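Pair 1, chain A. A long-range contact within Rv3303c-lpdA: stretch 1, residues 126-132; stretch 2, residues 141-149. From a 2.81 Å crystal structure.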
# COMPACT_ATOMS: atom_id res chain seq x y z
N LEU A 126 10.25 42.00 -2.31
CA LEU A 126 9.41 41.93 -1.14
C LEU A 126 8.68 40.63 -0.93
O LEU A 126 8.46 39.88 -1.85
CB LEU A 126 8.39 43.03 -1.18
CG LEU A 126 9.13 44.33 -1.36
CD1 LEU A 126 8.50 45.12 -2.52
CD2 LEU A 126 9.13 45.07 -0.02
N ALA A 127 8.31 40.40 0.32
CA ALA A 127 7.57 39.21 0.69
C ALA A 127 6.15 39.40 0.17
O ALA A 127 5.72 38.69 -0.72
CB ALA A 127 7.57 39.05 2.21
N ARG A 128 5.44 40.39 0.71
CA ARG A 128 4.07 40.67 0.31
C ARG A 128 4.05 41.46 -0.99
O ARG A 128 4.78 42.44 -1.15
CB ARG A 128 3.35 41.42 1.44
CG ARG A 128 2.14 42.25 0.98
CD ARG A 128 1.36 42.91 2.11
NE ARG A 128 0.38 41.99 2.69
CZ ARG A 128 -0.72 42.39 3.33
NH1 ARG A 128 -0.96 43.69 3.47
NH2 ARG A 128 -1.57 41.49 3.84
N HIS A 129 3.20 41.05 -1.93
CA HIS A 129 3.11 41.69 -3.23
C HIS A 129 1.93 42.61 -3.39
O HIS A 129 1.08 42.71 -2.51
CB HIS A 129 3.06 40.63 -4.28
CG HIS A 129 4.20 39.68 -4.19
ND1 HIS A 129 5.50 40.09 -4.37
CD2 HIS A 129 4.25 38.35 -3.95
CE1 HIS A 129 6.30 39.05 -4.25
NE2 HIS A 129 5.57 37.99 -4.01
N ARG A 130 1.90 43.28 -4.53
CA ARG A 130 0.84 44.21 -4.82
C ARG A 130 0.38 44.04 -6.26
O ARG A 130 1.17 44.07 -7.22
CB ARG A 130 1.35 45.63 -4.56
CG ARG A 130 0.33 46.49 -3.87
CD ARG A 130 0.74 47.94 -3.70
NE ARG A 130 -0.51 48.69 -3.75
CZ ARG A 130 -1.13 49.21 -2.70
NH1 ARG A 130 -0.57 49.11 -1.48
NH2 ARG A 130 -2.35 49.75 -2.83
N ILE A 131 -0.93 43.86 -6.42
CA ILE A 131 -1.53 43.65 -7.74
C ILE A 131 -2.56 44.70 -8.08
O ILE A 131 -3.22 45.22 -7.19
CB ILE A 131 -2.15 42.29 -7.79
CG1 ILE A 131 -1.00 41.27 -7.75
CG2 ILE A 131 -3.06 42.19 -9.00
CD1 ILE A 131 -1.43 39.90 -7.32
N LYS A 132 -2.68 45.03 -9.37
CA LYS A 132 -3.63 46.04 -9.83
C LYS A 132 -4.61 45.41 -10.78
O LYS A 132 -4.19 44.70 -11.69
CB LYS A 132 -2.89 47.18 -10.56
CG LYS A 132 -3.79 48.05 -11.44
CD LYS A 132 -3.14 49.36 -11.82
CE LYS A 132 -2.12 49.23 -12.96
NZ LYS A 132 -1.43 50.53 -13.23
N SER A 141 -8.50 49.00 -9.27
CA SER A 141 -8.39 48.78 -7.85
C SER A 141 -6.99 48.18 -7.58
O SER A 141 -6.40 47.57 -8.48
CB SER A 141 -9.52 47.85 -7.40
OG SER A 141 -9.54 46.64 -8.13
N GLU A 142 -6.42 48.38 -6.39
CA GLU A 142 -5.10 47.81 -6.08
C GLU A 142 -5.31 46.77 -4.98
O GLU A 142 -6.21 46.92 -4.18
CB GLU A 142 -4.10 48.92 -5.66
CG GLU A 142 -3.33 49.48 -6.86
CD GLU A 142 -2.56 50.80 -6.65
OE1 GLU A 142 -1.83 50.98 -5.64
OE2 GLU A 142 -2.69 51.67 -7.56
N HIS A 143 -4.52 45.70 -4.97
CA HIS A 143 -4.68 44.61 -3.98
C HIS A 143 -3.37 44.03 -3.39
O HIS A 143 -2.41 43.76 -4.12
CB HIS A 143 -5.49 43.47 -4.63
CG HIS A 143 -6.83 43.89 -5.14
ND1 HIS A 143 -8.01 43.43 -4.59
CD2 HIS A 143 -7.19 44.69 -6.18
CE1 HIS A 143 -9.03 43.93 -5.26
NE2 HIS A 143 -8.56 44.70 -6.23
N GLU A 144 -3.29 43.84 -2.06
CA GLU A 144 -2.10 43.29 -1.41
C GLU A 144 -2.16 41.78 -1.54
O GLU A 144 -3.24 41.22 -1.47
CB GLU A 144 -2.03 43.68 0.04
CG GLU A 144 -1.78 45.19 0.31
CD GLU A 144 -0.43 45.68 -0.30
OE1 GLU A 144 0.65 45.13 0.06
OE2 GLU A 144 -0.48 46.62 -1.14
N ALA A 145 -0.99 41.15 -1.69
CA ALA A 145 -0.96 39.70 -1.85
C ALA A 145 0.18 38.96 -1.17
O ALA A 145 1.35 39.12 -1.48
CB ALA A 145 -0.96 39.35 -3.36
N ASP A 146 -0.23 38.16 -0.21
CA ASP A 146 0.74 37.37 0.46
C ASP A 146 1.19 36.27 -0.52
O ASP A 146 2.36 36.09 -0.70
CB ASP A 146 0.14 36.89 1.80
CG ASP A 146 -0.09 38.04 2.79
OD1 ASP A 146 0.88 38.79 3.08
OD2 ASP A 146 -1.26 38.14 3.23
N VAL A 147 0.23 35.64 -1.19
CA VAL A 147 0.48 34.57 -2.15
C VAL A 147 -0.05 35.04 -3.50
O VAL A 147 -1.17 35.60 -3.58
CB VAL A 147 -0.28 33.34 -1.70
CG1 VAL A 147 0.01 32.19 -2.60
CG2 VAL A 147 0.06 33.01 -0.25
N VAL A 148 0.67 34.87 -4.60
CA VAL A 148 0.14 35.29 -5.88
C VAL A 148 0.16 34.09 -6.79
O VAL A 148 1.13 33.36 -6.81
CB VAL A 148 0.95 36.47 -6.53
CG1 VAL A 148 0.41 36.78 -7.90
CG2 VAL A 148 0.84 37.73 -5.69
N LEU A 149 -0.91 33.85 -7.55
CA LEU A 149 -0.95 32.69 -8.43
C LEU A 149 -1.17 33.11 -9.86
O LEU A 149 -2.31 33.43 -10.18
CB LEU A 149 -2.10 31.76 -8.03
CG LEU A 149 -2.44 30.77 -9.15
CD1 LEU A 149 -1.22 29.87 -9.40
CD2 LEU A 149 -3.71 29.96 -8.81
O HOH W 1 3.76 45.08 -0.92

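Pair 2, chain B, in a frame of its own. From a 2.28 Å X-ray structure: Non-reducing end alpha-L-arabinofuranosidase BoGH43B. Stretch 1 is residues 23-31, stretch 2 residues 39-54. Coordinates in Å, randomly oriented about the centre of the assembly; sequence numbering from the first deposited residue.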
# COMPACT_ATOMS: atom_id res chain seq x y z
N GLY B 23 -23.93 6.35 -2.36
CA GLY B 23 -24.65 7.51 -1.82
C GLY B 23 -23.67 8.65 -1.59
O GLY B 23 -22.92 9.00 -2.49
N ASP B 24 -23.66 9.21 -0.37
CA ASP B 24 -22.70 10.27 -0.00
C ASP B 24 -21.30 9.75 0.41
O ASP B 24 -20.39 10.56 0.64
CB ASP B 24 -23.27 11.15 1.13
CG ASP B 24 -24.52 11.92 0.71
OD1 ASP B 24 -24.52 12.54 -0.37
OD2 ASP B 24 -25.51 11.91 1.48
N ASP B 25 -21.12 8.44 0.48
CA ASP B 25 -19.87 7.85 0.96
C ASP B 25 -19.00 7.30 -0.16
O ASP B 25 -19.51 6.70 -1.11
CB ASP B 25 -20.20 6.78 1.99
CG ASP B 25 -20.87 7.37 3.20
OD1 ASP B 25 -20.20 8.14 3.93
OD2 ASP B 25 -22.08 7.10 3.41
N PHE B 26 -17.69 7.54 -0.05
CA PHE B 26 -16.69 7.02 -0.97
C PHE B 26 -15.78 6.05 -0.24
O PHE B 26 -15.40 6.31 0.88
CB PHE B 26 -15.83 8.13 -1.57
CG PHE B 26 -16.61 9.10 -2.40
CD1 PHE B 26 -17.25 10.18 -1.80
CD2 PHE B 26 -16.71 8.94 -3.77
CE1 PHE B 26 -17.98 11.08 -2.56
CE2 PHE B 26 -17.44 9.84 -4.53
CZ PHE B 26 -18.07 10.91 -3.92
N TYR B 27 -15.44 4.95 -0.90
CA TYR B 27 -14.57 3.93 -0.35
C TYR B 27 -13.48 3.60 -1.35
O TYR B 27 -13.70 3.63 -2.56
CB TYR B 27 -15.40 2.69 -0.01
CG TYR B 27 -16.47 2.99 1.00
CD1 TYR B 27 -16.14 3.14 2.34
CD2 TYR B 27 -17.79 3.15 0.62
CE1 TYR B 27 -17.11 3.44 3.29
CE2 TYR B 27 -18.77 3.45 1.56
CZ TYR B 27 -18.42 3.59 2.89
OH TYR B 27 -19.37 3.89 3.83
N LEU B 28 -12.31 3.28 -0.84
CA LEU B 28 -11.14 3.08 -1.67
C LEU B 28 -10.20 2.05 -1.08
O LEU B 28 -10.00 2.01 0.13
CB LEU B 28 -10.42 4.42 -1.85
CG LEU B 28 -9.25 4.54 -2.82
CD1 LEU B 28 -9.17 5.98 -3.31
CD2 LEU B 28 -7.93 4.13 -2.18
N VAL B 29 -9.62 1.23 -1.95
CA VAL B 29 -8.65 0.21 -1.58
C VAL B 29 -7.38 0.37 -2.35
O VAL B 29 -7.40 0.83 -3.48
CB VAL B 29 -9.16 -1.23 -1.82
CG1 VAL B 29 -10.13 -1.64 -0.72
CG2 VAL B 29 -9.77 -1.40 -3.21
N THR B 30 -6.29 -0.09 -1.75
CA THR B 30 -4.98 -0.08 -2.37
C THR B 30 -4.31 -1.42 -2.13
O THR B 30 -4.63 -2.10 -1.16
CB THR B 30 -4.10 1.06 -1.78
OG1 THR B 30 -4.08 0.97 -0.35
CG2 THR B 30 -4.67 2.40 -2.17
N SER B 31 -3.36 -1.77 -3.00
CA SER B 31 -2.63 -3.03 -2.92
C SER B 31 -1.56 -3.07 -1.80
O SER B 31 -0.94 -2.06 -1.46
CB SER B 31 -2.01 -3.38 -4.28
OG SER B 31 -1.21 -2.33 -4.79
N LEU B 39 -5.12 -5.11 1.77
CA LEU B 39 -6.13 -4.28 1.12
C LEU B 39 -6.87 -3.34 2.07
O LEU B 39 -8.05 -3.57 2.37
CB LEU B 39 -7.13 -5.18 0.36
CG LEU B 39 -6.48 -6.27 -0.50
CD1 LEU B 39 -7.53 -7.06 -1.30
CD2 LEU B 39 -5.43 -5.65 -1.41
N PRO B 40 -6.19 -2.29 2.54
CA PRO B 40 -6.87 -1.34 3.42
C PRO B 40 -8.04 -0.65 2.73
O PRO B 40 -7.97 -0.37 1.52
CB PRO B 40 -5.76 -0.35 3.77
CG PRO B 40 -4.81 -0.44 2.66
CD PRO B 40 -4.79 -1.89 2.33
N VAL B 41 -9.10 -0.41 3.49
CA VAL B 41 -10.29 0.28 3.03
C VAL B 41 -10.31 1.66 3.65
O VAL B 41 -10.47 1.79 4.86
CB VAL B 41 -11.58 -0.44 3.50
CG1 VAL B 41 -12.81 0.34 3.05
CG2 VAL B 41 -11.62 -1.87 2.99
N TYR B 42 -10.17 2.69 2.82
CA TYR B 42 -10.29 4.09 3.25
C TYR B 42 -11.70 4.63 2.95
O TYR B 42 -12.34 4.18 2.01
CB TYR B 42 -9.24 4.95 2.54
CG TYR B 42 -7.80 4.50 2.73
CD1 TYR B 42 -7.03 4.95 3.82
CD2 TYR B 42 -7.20 3.63 1.83
CE1 TYR B 42 -5.71 4.55 3.99
CE2 TYR B 42 -5.88 3.21 1.98
CZ TYR B 42 -5.14 3.67 3.06
OH TYR B 42 -3.83 3.23 3.20
N HIS B 43 -12.15 5.60 3.74
CA HIS B 43 -13.48 6.19 3.65
C HIS B 43 -13.34 7.70 3.49
O HIS B 43 -12.53 8.31 4.17
CB HIS B 43 -14.27 5.83 4.90
CG HIS B 43 -15.63 6.44 4.97
ND1 HIS B 43 -16.25 6.73 6.17
CD2 HIS B 43 -16.51 6.80 4.00
CE1 HIS B 43 -17.44 7.26 5.94
NE2 HIS B 43 -17.62 7.31 4.63
N SER B 44 -14.11 8.29 2.58
CA SER B 44 -14.19 9.76 2.44
C SER B 44 -15.62 10.21 2.14
O SER B 44 -16.44 9.42 1.67
CB SER B 44 -13.23 10.23 1.35
OG SER B 44 -13.17 11.65 1.22
N LYS B 45 -15.91 11.48 2.43
CA LYS B 45 -17.12 12.18 1.96
C LYS B 45 -16.85 13.30 0.94
O LYS B 45 -17.80 13.85 0.37
CB LYS B 45 -17.90 12.74 3.16
CG LYS B 45 -18.30 11.65 4.15
CD LYS B 45 -19.35 12.09 5.15
CE LYS B 45 -20.03 10.88 5.78
NZ LYS B 45 -21.16 10.38 4.97
N ASP B 46 -15.58 13.62 0.69
CA ASP B 46 -15.22 14.70 -0.25
C ASP B 46 -14.14 14.34 -1.29
O ASP B 46 -13.65 15.23 -1.99
CB ASP B 46 -14.81 15.95 0.55
CG ASP B 46 -13.61 15.71 1.49
OD1 ASP B 46 -12.82 14.76 1.32
OD2 ASP B 46 -13.45 16.52 2.44
N LEU B 47 -13.80 13.05 -1.39
CA LEU B 47 -12.68 12.53 -2.25
C LEU B 47 -11.26 12.95 -1.86
O LEU B 47 -10.30 12.44 -2.44
CB LEU B 47 -12.90 12.81 -3.74
CG LEU B 47 -14.05 12.12 -4.45
CD1 LEU B 47 -14.08 12.58 -5.89
CD2 LEU B 47 -13.92 10.61 -4.41
N VAL B 48 -11.13 13.85 -0.88
CA VAL B 48 -9.87 14.49 -0.56
C VAL B 48 -9.33 14.02 0.79
O VAL B 48 -8.15 13.68 0.89
CB VAL B 48 -10.02 16.03 -0.58
CG1 VAL B 48 -8.78 16.72 -0.02
CG2 VAL B 48 -10.29 16.50 -2.00
N HIS B 49 -10.18 14.02 1.81
CA HIS B 49 -9.80 13.63 3.15
C HIS B 49 -10.25 12.19 3.40
O HIS B 49 -11.43 11.86 3.36
CB HIS B 49 -10.42 14.59 4.15
CG HIS B 49 -9.97 16.00 3.97
ND1 HIS B 49 -10.75 16.97 3.38
CD2 HIS B 49 -8.79 16.60 4.27
CE1 HIS B 49 -10.08 18.11 3.34
NE2 HIS B 49 -8.89 17.91 3.87
N TRP B 50 -9.27 11.34 3.66
CA TRP B 50 -9.47 9.90 3.76
C TRP B 50 -9.15 9.41 5.16
O TRP B 50 -8.22 9.90 5.80
CB TRP B 50 -8.62 9.19 2.71
CG TRP B 50 -9.10 9.51 1.31
CD1 TRP B 50 -8.71 10.54 0.52
CD2 TRP B 50 -10.10 8.79 0.57
NE1 TRP B 50 -9.39 10.51 -0.68
CE2 TRP B 50 -10.25 9.45 -0.67
CE3 TRP B 50 -10.87 7.66 0.83
CZ2 TRP B 50 -11.15 9.01 -1.64
CZ3 TRP B 50 -11.76 7.21 -0.15
CH2 TRP B 50 -11.89 7.89 -1.36
N LYS B 51 -9.95 8.45 5.63
CA LYS B 51 -9.77 7.82 6.93
C LYS B 51 -9.76 6.32 6.73
O LYS B 51 -10.63 5.77 6.04
CB LYS B 51 -10.92 8.20 7.87
CG LYS B 51 -10.86 7.57 9.25
CD LYS B 51 -11.86 8.18 10.22
CE LYS B 51 -11.27 8.39 11.62
NZ LYS B 51 -11.27 7.14 12.43
N LEU B 52 -8.80 5.65 7.38
CA LEU B 52 -8.68 4.20 7.33
C LEU B 52 -9.75 3.63 8.24
O LEU B 52 -9.85 4.04 9.40
CB LEU B 52 -7.29 3.78 7.79
CG LEU B 52 -6.90 2.31 7.80
CD1 LEU B 52 -6.99 1.71 6.40
CD2 LEU B 52 -5.50 2.16 8.37
N ILE B 53 -10.58 2.71 7.72
CA ILE B 53 -11.66 2.10 8.51
C ILE B 53 -11.58 0.57 8.69
O ILE B 53 -12.26 0.01 9.55
CB ILE B 53 -13.07 2.45 7.96
CG1 ILE B 53 -13.26 1.96 6.52
CG2 ILE B 53 -13.32 3.96 8.05
CD1 ILE B 53 -14.73 1.81 6.16
N GLY B 54 -10.77 -0.09 7.87
CA GLY B 54 -10.63 -1.54 7.97
C GLY B 54 -9.71 -2.04 6.89
O GLY B 54 -9.04 -1.25 6.21

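Pair 1 and pair 2 are built on the same antiparallel two-stranded frame. The N-to-C directions of strands 129-132 and 141-145 in pair 1 lie at 152°, those of strands 25-29 and 40-44 in pair 2 at 154°, and 14 central residues superpose with an RMSD of 0.8 Å. The register is also common. His A129 and Ala A145 match Phe B26 and Ser B44, and both are hydrogen-bonded pairs: His A129 N donates to Ala A145 O at 2.7 Å and Ala A145 N to His A129 O at 2.7 Å, while Phe B26 N reaches Ser B44 O at 2.8 Å and Ser B44 N reaches Phe B26 O at 2.9 Å. Two residues along, Ile A131 with His A143 and Leu B28 with Tyr B42 repeat the pattern. The areas buried between the stretches are similar, 763 and 846 Å².

The face carrying His A129, Ile A131, His A143 and Ala A145 is the more apolar one in pair 1. After the chain passes Asp A146, Val A148 points back toward stretch 1 and closes this face: Val A148 CG2 lies 3.5 Å from Ile A131 CD1 and 3.9 Å from His A129 CD2. Ile A131 CD1 also packs on Ala A145 CB at 4.0 Å, so one isoleucine side chain bridges two residues of stretch 2. In pair 2 the matched positions hold Phe B26, Leu B28, Tyr B42 and Ser B44, and the position of Val A148 is taken by Leu B47. Leu B47 CD2 sits over the face of the Phe B26 ring, 3.3 Å from Phe B26 CD2, a CH-pi contact in the place where valine meets histidine. Leu B28 packs against Trp B50, with Leu B28 CB 3.5 Å from Trp B50 CZ3 and the leucine CD1 over the face of the indole. Leu B28 CD2 also approaches Tyr B42 CD2 at 4.1 Å. Ser B44, matching Ala A145, turns its hydroxyl to its own stretch, where Ser B44 OG donates to His B49 O at 2.8 Å.

The other face shows the sharper chemical difference. Arg A130 lies between two acids, forming salt bridges from Arg A130 NH2 to Glu A142 OE1 at 3.1 Å and from Arg A130 NH1 to Glu A144 OE2 at 2.5 Å, although the latter oxygen is crowded in the model and its place is less sure. At the matched positions Tyr B27, Val B41 and His B43 make a largely uncharged cluster. The Tyr B27 and His B43 rings are nearly parallel, at 16°, but slid apart, and Tyr B27 CD1 touches Val B41 CG1 at 4.4 Å.

At the strand ends the charges are exchanged. Arg A128 NE bonds to Asp A146 OD1 at 3.3 Å; in pair 2 the acid is on stretch 1, and Asp B25 OD1 accepts from Lys B45 NZ at 2.6 Å. Asp B25 OD1 also accepts from His B43 NE2 at 2.8 Å, tying this salt bridge to the aromatic pair.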